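Local coordinates for replication initiator protein (PDB 4PTA) that probably initiates replication of a staphylococcal multiresistance plasmid by assembling on the plasmid's replication origin, at residues P27-K30 and D31-N34. Residues are numbered along the deposited sequence; the frame is centred on the assembly and turned at random.
Sequences PNYK and DLSN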
ATOM      1  N   PRO A  27       6.269  17.863 -16.378  1.00 47.97           N
ATOM      2  CA  PRO A  27       7.473  18.331 -17.077  1.00 50.11           C
ATOM      3  C   PRO A  27       8.577  18.739 -16.109  1.00 47.40           C
ATOM      4  O   PRO A  27       9.754  18.518 -16.396  1.00 47.97           O
ATOM      5  CB  PRO A  27       6.974  19.555 -17.853  1.00 40.62           C
ATOM      6  CG  PRO A  27       5.521  19.314 -18.039  1.00 50.27           C
ATOM      7  CD  PRO A  27       5.070  18.607 -16.790  1.00 49.52           C
ATOM      8  N   ASN A  28       8.199  19.328 -14.978  1.00 35.52           N
ATOM      9  CA  ASN A  28       9.169  19.693 -13.956  1.00 38.28           C
ATOM     10  C   ASN A  28       9.998  18.492 -13.523  1.00 39.69           C
ATOM     11  O   ASN A  28      11.187  18.616 -13.240  1.00 43.15           O
ATOM     12  CB  ASN A  28       8.476  20.300 -12.733  1.00 42.89           C
ATOM     13  CG  ASN A  28       8.117  21.761 -12.924  1.00 47.98           C
ATOM     14  OD1 ASN A  28       8.992  22.626 -12.944  1.00 48.30           O
ATOM     15  ND2 ASN A  28       6.825  22.046 -13.042  1.00 42.53           N
ATOM     16  N   TYR A  29       9.361  17.325 -13.486  1.00 42.36           N
ATOM     17  CA  TYR A  29       9.967  16.127 -12.912  1.00 38.44           C
ATOM     18  C   TYR A  29      10.529  15.161 -13.953  1.00 42.60           C
ATOM     19  O   TYR A  29      11.626  14.636 -13.778  1.00 51.84           O
ATOM     20  CB  TYR A  29       8.955  15.403 -12.025  1.00 35.47           C
ATOM     21  CG  TYR A  29       8.388  16.276 -10.935  1.00 35.39           C
ATOM     22  CD1 TYR A  29       7.024  16.307 -10.680  1.00 31.61           C
ATOM     23  CD2 TYR A  29       9.219  17.073 -10.162  1.00 31.78           C
ATOM     24  CE1 TYR A  29       6.505  17.108  -9.683  1.00 34.89           C
ATOM     25  CE2 TYR A  29       8.714  17.876  -9.166  1.00 27.89           C
ATOM     26  CZ  TYR A  29       7.357  17.890  -8.928  1.00 34.31           C
ATOM     27  OH  TYR A  29       6.854  18.693  -7.928  1.00 34.48           O
ATOM     28  N   LYS A  30       9.772  14.913 -15.018  1.00 36.13           N
ATOM     29  CA  LYS A  30      10.210  14.000 -16.072  1.00 46.66           C
ATOM     30  C   LYS A  30      11.681  14.216 -16.396  1.00 50.56           C
ATOM     31  O   LYS A  30      12.429  13.266 -16.621  1.00 52.42           O
ATOM     32  CB  LYS A  30       9.361  14.183 -17.332  1.00 40.04           C
ATOM     33  CG  LYS A  30       8.217  13.194 -17.459  1.00 35.33           C
ATOM     34  CD  LYS A  30       6.974  13.852 -18.029  1.00 46.92           C
ATOM     35  CE  LYS A  30       7.278  14.613 -19.306  1.00 52.32           C
ATOM     36  NZ  LYS A  30       6.086  15.357 -19.798  1.00 40.29           N
ATOM     37  N   ASP A  31      12.086  15.480 -16.401  1.00 55.68           N
ATOM     38  CA  ASP A  31      13.456  15.868 -16.701  1.00 57.25           C
ATOM     39  C   ASP A  31      14.469  15.144 -15.814  1.00 41.57           C
ATOM     40  O   ASP A  31      15.549  14.781 -16.272  1.00 56.76           O
ATOM     41  CB  ASP A  31      13.603  17.383 -16.532  1.00 63.86           C
ATOM     42  CG  ASP A  31      14.821  17.934 -17.240  1.00 80.55           C
ATOM     43  OD1 ASP A  31      15.944  17.769 -16.716  1.00 80.96           O
ATOM     44  OD2 ASP A  31      14.653  18.537 -18.321  1.00 82.06           O
ATOM     45  N   LEU A  32      14.113  14.942 -14.549  1.00 54.95           N
ATOM     46  CA  LEU A  32      15.011  14.336 -13.561  1.00 50.68           C
ATOM     47  C   LEU A  32      15.665  13.045 -14.039  1.00 41.73           C
ATOM     48  O   LEU A  32      15.041  12.230 -14.720  1.00 53.74           O
ATOM     49  CB  LEU A  32      14.264  14.050 -12.255  1.00 39.86           C
ATOM     50  CG  LEU A  32      13.802  15.222 -11.388  1.00 40.34           C
ATOM     51  CD1 LEU A  32      12.848  14.723 -10.319  1.00 30.86           C
ATOM     52  CD2 LEU A  32      14.987  15.947 -10.762  1.00 33.72           C
ATOM     53  N   SER A  33      16.925  12.859 -13.661  1.00 40.63           N
ATOM     54  CA  SER A  33      17.616  11.604 -13.920  1.00 43.54           C
ATOM     55  C   SER A  33      16.997  10.501 -13.075  1.00 42.27           C
ATOM     56  O   SER A  33      16.574  10.737 -11.942  1.00 37.76           O
ATOM     57  CB  SER A  33      19.101  11.729 -13.579  1.00 29.29           C
ATOM     58  OG  SER A  33      19.295  11.744 -12.175  1.00 32.08           O
ATOM     59  N   ASN A  34      16.951   9.295 -13.626  1.00 38.17           N
ATOM     60  CA  ASN A  34      16.439   8.145 -12.893  1.00 31.92           C
ATOM     61  C   ASN A  34      17.124   7.967 -11.536  1.00 26.64           C
ATOM     62  O   ASN A  34      16.510   7.498 -10.580  1.00 35.38           O
ATOM     63  CB  ASN A  34      16.566   6.877 -13.738  1.00 27.93           C
ATOM     64  CG  ASN A  34      15.659   6.893 -14.954  1.00 39.37           C
ATOM     65  OD1 ASN A  34      14.615   7.548 -14.955  1.00 37.70           O
ATOM     66  ND2 ASN A  34      16.050   6.164 -15.993  1.00 44.55           N
TER
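Leu32 folds back on Tyr29, joined to it by one backbone bond and a light apolar touch. Leu32 N donates to Tyr29 O at 2.6 Å with an N-H...O angle of 145°, reaching the oxygen from above the carbonyl plane rather than within it. Followed outward, the leucine side chain stays with the same peptide. Its CB lies beside Tyr29 O, CG is 3.3 Å from Tyr29 O, and CD1 is still 3.7 Å from Tyr29 O while touching Tyr29 CB at 4.3 Å, approaching the ring only obliquely. With CG anti to its own carbonyl carbon (chi1 -69°), the branch runs alongside the tyrosine instead of following the outgoing chain. Leu94 touches both side chains; Val92 and Glu88 also meet Leu32. The buried Tyr29 ring meets that of Phe23 at about 55°, and its OH is hydrogen-bonded to Ala114 N. From Leu32 on the backbone is extended through Ser33, the N-cap of helix 34-44, its OG hydrogen-bonded to Glu88 OE1 and weakly to Ala36 N. The i to i+3 bond is that of a 3-10-like turn, here ending the short helix 27-30 and leading into the capped helix 34-44 of the RepA N-terminal family region, which belongs to the helix-turn-helix clan.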